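Local coordinates for protein oxalate biosynthetic component 1 (Burkholderia thailandensis, PDB 5IKY) that probably makes oxalate in quorum sensing-dependent oxalogenesis, as a bifunctional enzyme that joins serine hydrolase and lyase activities in a single chain, at residues S281-R295 with G325-H339. Sequence-based numbering, arbitrary orientation.
Sequences SARGDRRASQSPLRR and GYDNPNAFLADQLAH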
loop_
_atom_site.group_PDB
_atom_site.type_symbol
_atom_site.label_atom_id
_atom_site.label_comp_id
_atom_site.label_asym_id
_atom_site.label_seq_id
_atom_site.Cartn_x
_atom_site.Cartn_y
_atom_site.Cartn_z
ATOM N N SER A 281 -21.435 3.016 -17.555
ATOM C CA SER A 281 -22.380 4.108 -17.755
ATOM C C SER A 281 -22.251 4.766 -19.125
ATOM O O SER A 281 -21.147 4.943 -19.644
ATOM C CB SER A 281 -22.193 5.158 -16.658
ATOM O OG SER A 281 -22.942 6.325 -16.928
ATOM N N ALA A 282 -23.392 5.124 -19.704
ATOM C CA ALA A 282 -23.414 5.862 -20.961
ATOM C C ALA A 282 -23.889 7.293 -20.724
ATOM O O ALA A 282 -24.390 7.951 -21.635
ATOM C CB ALA A 282 -24.304 5.164 -21.977
ATOM N N ARG A 283 -23.727 7.764 -19.489
ATOM C CA ARG A 283 -24.081 9.132 -19.121
ATOM C C ARG A 283 -23.253 10.138 -19.913
ATOM O O ARG A 283 -22.028 10.042 -19.961
ATOM C CB ARG A 283 -23.880 9.350 -17.620
ATOM C CG ARG A 283 -24.338 10.707 -17.103
ATOM C CD ARG A 283 -24.096 10.810 -15.603
ATOM N NE ARG A 283 -24.719 11.990 -15.008
ATOM C CZ ARG A 283 -24.744 12.238 -13.700
ATOM N NH1 ARG A 283 -25.333 13.334 -13.240
ATOM N NH2 ARG A 283 -24.182 11.385 -12.851
ATOM N N GLY A 284 -23.929 11.100 -20.534
ATOM C CA GLY A 284 -23.262 12.086 -21.364
ATOM C C GLY A 284 -23.342 11.730 -22.835
ATOM O O GLY A 284 -22.950 12.514 -23.699
ATOM N N ASP A 285 -23.858 10.536 -23.116
ATOM C CA ASP A 285 -23.999 10.050 -24.483
ATOM C C ASP A 285 -25.084 8.978 -24.548
ATOM O O ASP A 285 -24.795 7.789 -24.699
ATOM C CB ASP A 285 -22.665 9.504 -24.999
ATOM C CG ASP A 285 -22.694 9.195 -26.485
ATOM O OD1 ASP A 285 -23.585 9.720 -27.188
ATOM O OD2 ASP A 285 -21.823 8.430 -26.950
ATOM N N ARG A 286 -26.336 9.413 -24.435
ATOM C CA ARG A 286 -27.480 8.510 -24.344
ATOM C C ARG A 286 -27.729 7.711 -25.622
ATOM O O ARG A 286 -28.334 6.640 -25.582
ATOM C CB ARG A 286 -28.739 9.303 -23.989
ATOM C CG ARG A 286 -29.069 10.397 -24.989
ATOM C CD ARG A 286 -30.356 11.119 -24.633
ATOM N NE ARG A 286 -30.569 12.285 -25.485
ATOM C CZ ARG A 286 -31.249 12.264 -26.626
ATOM N NH1 ARG A 286 -31.793 11.133 -27.058
ATOM N NH2 ARG A 286 -31.391 13.375 -27.336
ATOM N N ARG A 287 -27.261 8.230 -26.753
ATOM C CA ARG A 287 -27.484 7.581 -28.042
ATOM C C ARG A 287 -26.655 6.304 -28.197
ATOM O O ARG A 287 -26.833 5.553 -29.157
ATOM C CB ARG A 287 -27.170 8.551 -29.184
ATOM N N ALA A 288 -25.754 6.063 -27.250
ATOM C CA ALA A 288 -24.911 4.874 -27.276
ATOM C C ALA A 288 -25.311 3.887 -26.182
ATOM O O ALA A 288 -24.480 3.121 -25.695
ATOM C CB ALA A 288 -23.447 5.264 -27.127
ATOM N N SER A 289 -26.588 3.905 -25.809
ATOM C CA SER A 289 -27.080 3.096 -24.696
ATOM C C SER A 289 -26.995 1.596 -24.965
ATOM O O SER A 289 -26.861 0.803 -24.034
ATOM C CB SER A 289 -28.527 3.474 -24.364
ATOM O OG SER A 289 -28.601 4.761 -23.775
ATOM N N GLN A 290 -27.071 1.209 -26.235
ATOM C CA GLN A 290 -27.024 -0.204 -26.601
ATOM C C GLN A 290 -25.710 -0.584 -27.276
ATOM O O GLN A 290 -25.589 -1.667 -27.848
ATOM C CB GLN A 290 -28.195 -0.555 -27.518
ATOM C CG GLN A 290 -29.561 -0.276 -26.917
ATOM C CD GLN A 290 -30.693 -0.796 -27.781
ATOM O OE1 GLN A 290 -30.522 -1.750 -28.540
ATOM N NE2 GLN A 290 -31.857 -0.167 -27.674
ATOM N N SER A 291 -24.731 0.310 -27.206
ATOM C CA SER A 291 -23.435 0.072 -27.829
ATOM C C SER A 291 -22.620 -0.986 -27.091
ATOM O O SER A 291 -22.555 -0.982 -25.861
ATOM C CB SER A 291 -22.636 1.372 -27.903
ATOM O OG SER A 291 -21.309 1.121 -28.332
ATOM N N PRO A 292 -21.982 -1.892 -27.848
ATOM C CA PRO A 292 -21.075 -2.896 -27.277
ATOM C C PRO A 292 -19.862 -2.261 -26.588
ATOM O O PRO A 292 -19.124 -2.952 -25.885
ATOM C CB PRO A 292 -20.642 -3.716 -28.499
ATOM C CG PRO A 292 -21.722 -3.494 -29.512
ATOM C CD PRO A 292 -22.189 -2.088 -29.293
ATOM N N LEU A 293 -19.665 -0.961 -26.790
ATOM C CA LEU A 293 -18.577 -0.243 -26.137
ATOM C C LEU A 293 -18.732 -0.291 -24.620
ATOM O O LEU A 293 -17.747 -0.265 -23.881
ATOM C CB LEU A 293 -18.522 1.209 -26.623
ATOM C CG LEU A 293 -17.505 2.127 -25.939
ATOM C CD1 LEU A 293 -16.099 1.583 -26.104
ATOM C CD2 LEU A 293 -17.597 3.546 -26.480
ATOM N N ARG A 294 -19.976 -0.393 -24.163
ATOM C CA ARG A 294 -20.276 -0.401 -22.734
ATOM C C ARG A 294 -19.780 -1.666 -22.026
ATOM O O ARG A 294 -19.992 -1.829 -20.826
ATOM C CB ARG A 294 -21.782 -0.229 -22.512
ATOM C CG ARG A 294 -22.325 1.112 -22.998
ATOM C CD ARG A 294 -23.792 1.286 -22.633
ATOM N NE ARG A 294 -23.993 1.363 -21.189
ATOM C CZ ARG A 294 -25.180 1.494 -20.604
ATOM N NH1 ARG A 294 -26.280 1.563 -21.340
ATOM N NH2 ARG A 294 -25.267 1.561 -19.281
ATOM N N ARG A 295 -19.123 -2.553 -22.769
ATOM C CA ARG A 295 -18.518 -3.747 -22.182
ATOM C C ARG A 295 -17.172 -4.087 -22.826
ATOM O O ARG A 295 -16.540 -5.078 -22.467
ATOM C CB ARG A 295 -19.469 -4.943 -22.294
ATOM C CG ARG A 295 -19.890 -5.290 -23.713
ATOM C CD ARG A 295 -20.742 -6.558 -23.731
ATOM N NE ARG A 295 -21.214 -6.891 -25.072
ATOM C CZ ARG A 295 -22.365 -6.468 -25.589
ATOM N NH1 ARG A 295 -23.175 -5.695 -24.877
ATOM N NH2 ARG A 295 -22.708 -6.823 -26.821
ATOM N N GLY A 325 -28.542 11.301 -18.689
ATOM C CA GLY A 325 -28.962 9.961 -18.335
ATOM C C GLY A 325 -28.803 9.010 -19.502
ATOM O O GLY A 325 -28.320 9.394 -20.568
ATOM N N TYR A 326 -29.216 7.766 -19.304
ATOM C CA TYR A 326 -29.056 6.737 -20.322
ATOM C C TYR A 326 -30.062 5.617 -20.101
ATOM O O TYR A 326 -30.545 5.411 -18.988
ATOM C CB TYR A 326 -27.623 6.190 -20.314
ATOM C CG TYR A 326 -27.115 5.793 -18.942
ATOM C CD1 TYR A 326 -26.613 6.747 -18.061
ATOM C CD2 TYR A 326 -27.125 4.466 -18.530
ATOM C CE1 TYR A 326 -26.148 6.390 -16.809
ATOM C CE2 TYR A 326 -26.657 4.101 -17.278
ATOM C CZ TYR A 326 -26.171 5.068 -16.423
ATOM O OH TYR A 326 -25.706 4.716 -15.177
ATOM N N ASP A 327 -30.383 4.902 -21.171
ATOM C CA ASP A 327 -31.340 3.811 -21.091
ATOM C C ASP A 327 -30.611 2.476 -20.967
ATOM O O ASP A 327 -29.453 2.352 -21.365
ATOM C CB ASP A 327 -32.258 3.812 -22.316
ATOM C CG ASP A 327 -33.413 2.839 -22.178
ATOM O OD1 ASP A 327 -33.950 2.714 -21.056
ATOM O OD2 ASP A 327 -33.786 2.203 -23.187
ATOM N N ASN A 328 -31.286 1.484 -20.398
ATOM C CA ASN A 328 -30.729 0.143 -20.297
ATOM C C ASN A 328 -31.744 -0.912 -20.736
ATOM O O ASN A 328 -32.374 -1.557 -19.899
ATOM C CB ASN A 328 -30.257 -0.143 -18.865
ATOM C CG ASN A 328 -29.219 0.861 -18.373
ATOM O OD1 ASN A 328 -28.035 0.755 -18.692
ATOM N ND2 ASN A 328 -29.662 1.834 -17.587
ATOM N N PRO A 329 -31.910 -1.081 -22.058
ATOM C CA PRO A 329 -32.849 -2.064 -22.610
ATOM C C PRO A 329 -32.529 -3.486 -22.156
ATOM O O PRO A 329 -31.375 -3.794 -21.854
ATOM C CB PRO A 329 -32.666 -1.916 -24.124
ATOM C CG PRO A 329 -32.132 -0.535 -24.303
ATOM C CD PRO A 329 -31.247 -0.302 -23.117
ATOM N N ASN A 330 -33.549 -4.338 -22.123
ATOM C CA ASN A 330 -33.428 -5.676 -21.557
ATOM C C ASN A 330 -32.484 -6.602 -22.326
ATOM O O ASN A 330 -31.690 -7.321 -21.719
ATOM C CB ASN A 330 -34.815 -6.315 -21.452
ATOM C CG ASN A 330 -35.707 -5.603 -20.452
ATOM O OD1 ASN A 330 -35.252 -5.186 -19.386
ATOM N ND2 ASN A 330 -36.983 -5.457 -20.792
ATOM N N ALA A 331 -32.573 -6.592 -23.654
ATOM C CA ALA A 331 -31.692 -7.425 -24.471
ATOM C C ALA A 331 -30.238 -7.009 -24.297
ATOM O O ALA A 331 -29.339 -7.848 -24.280
ATOM C CB ALA A 331 -32.083 -7.350 -25.932
ATOM N N PHE A 332 -30.020 -5.704 -24.180
ATOM C CA PHE A 332 -28.687 -5.171 -23.943
ATOM C C PHE A 332 -28.141 -5.675 -22.617
ATOM O O PHE A 332 -27.027 -6.196 -22.550
ATOM C CB PHE A 332 -28.704 -3.641 -23.958
ATOM C CG PHE A 332 -27.493 -3.021 -23.327
ATOM C CD1 PHE A 332 -26.268 -3.059 -23.969
ATOM C CD2 PHE A 332 -27.581 -2.401 -22.092
ATOM C CE1 PHE A 332 -25.151 -2.495 -23.388
ATOM C CE2 PHE A 332 -26.468 -1.831 -21.506
ATOM C CZ PHE A 332 -25.252 -1.876 -22.154
ATOM N N LEU A 333 -28.939 -5.517 -21.564
ATOM C CA LEU A 333 -28.560 -5.968 -20.231
ATOM C C LEU A 333 -28.291 -7.468 -20.192
ATOM O O LEU A 333 -27.422 -7.929 -19.452
ATOM C CB LEU A 333 -29.646 -5.605 -19.222
ATOM C CG LEU A 333 -29.773 -4.106 -18.961
ATOM C CD1 LEU A 333 -30.915 -3.827 -18.006
ATOM C CD2 LEU A 333 -28.463 -3.565 -18.406
ATOM N N ALA A 334 -29.036 -8.221 -20.993
ATOM C CA ALA A 334 -28.838 -9.663 -21.085
ATOM C C ALA A 334 -27.501 -9.971 -21.751
ATOM O O ALA A 334 -26.811 -10.914 -21.368
ATOM C CB ALA A 334 -29.984 -10.317 -21.849
ATOM N N ASP A 335 -27.140 -9.172 -22.751
ATOM C CA ASP A 335 -25.842 -9.311 -23.401
ATOM C C ASP A 335 -24.719 -8.946 -22.439
ATOM O O ASP A 335 -23.651 -9.559 -22.456
ATOM C CB ASP A 335 -25.763 -8.441 -24.655
ATOM C CG ASP A 335 -26.601 -8.983 -25.793
ATOM O OD1 ASP A 335 -26.837 -10.211 -25.829
ATOM O OD2 ASP A 335 -27.014 -8.181 -26.658
ATOM N N GLN A 336 -24.969 -7.939 -21.604
ATOM C CA GLN A 336 -24.026 -7.545 -20.565
ATOM C C GLN A 336 -23.764 -8.708 -19.612
ATOM O O GLN A 336 -22.624 -9.146 -19.456
ATOM C CB GLN A 336 -24.545 -6.331 -19.787
ATOM C CG GLN A 336 -24.668 -5.051 -20.605
ATOM C CD GLN A 336 -23.323 -4.456 -20.974
ATOM O OE1 GLN A 336 -22.752 -4.787 -22.012
ATOM N NE2 GLN A 336 -22.811 -3.567 -20.129
ATOM N N LEU A 337 -24.827 -9.213 -18.992
ATOM C CA LEU A 337 -24.704 -10.302 -18.028
ATOM C C LEU A 337 -24.046 -11.535 -18.635
ATOM O O LEU A 337 -23.265 -12.217 -17.971
ATOM C CB LEU A 337 -26.074 -10.674 -17.455
ATOM C CG LEU A 337 -26.680 -9.655 -16.488
ATOM C CD1 LEU A 337 -27.957 -10.195 -15.868
ATOM C CD2 LEU A 337 -25.682 -9.270 -15.409
ATOM N N ALA A 338 -24.353 -11.818 -19.896
ATOM C CA ALA A 338 -23.753 -12.962 -20.570
ATOM C C ALA A 338 -22.251 -12.750 -20.702
ATOM O O ALA A 338 -21.461 -13.665 -20.471
ATOM C CB ALA A 338 -24.383 -13.177 -21.929
ATOM N N HIS A 339 -21.873 -11.527 -21.057
ATOM C CA HIS A 339 -20.473 -11.160 -21.207
ATOM C C HIS A 339 -19.739 -11.123 -19.863
ATOM O O HIS A 339 -18.610 -11.606 -19.762
ATOM C CB HIS A 339 -20.351 -9.807 -21.905
ATOM C CG HIS A 339 -18.938 -9.359 -22.098
ATOM N ND1 HIS A 339 -18.131 -9.860 -23.097
ATOM C CD2 HIS A 339 -18.183 -8.468 -21.415
ATOM C CE1 HIS A 339 -16.940 -9.293 -23.022
ATOM N NE2 HIS A 339 -16.946 -8.444 -22.010
#
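R294 reaches past F332 to the backbone of D327, joining two neighbouring beta-alpha connections of a TIM-barrel-like domain: the loop after strand 275-278 and the one running from strand 310-313 into helix 330-343. CB of R294 meets CZ of F332, and CD lies 3.5 Å from the same CZ. The bend at chi3 (65°) turns the guanidinium across the phenyl ring, the planes 30° apart, with CE2 of F332 over one face and CB of A282 over the other. NE donates a hydrogen bond to T280 O. NH1 donates to S289 O, on a lone pair, and to D327 O (3.3 Å), while NH2 gives a 2.9 Å bond to OD1 of N328, whose ND2 is hydrogen-bonded to G316 O. S289 O also sits 3.5 Å above the centre of the F332 ring, and S289 OG accepts from D327 N while donating to R286 O. Y326 lays its ring over the backbone of S281 and A282. Further along, R295 wedges between F332, D335, Q336 and H339: its CD lies over the imidazole face, and NH1 donates almost straight (170°) to Q336 OE1 at 3.0 Å.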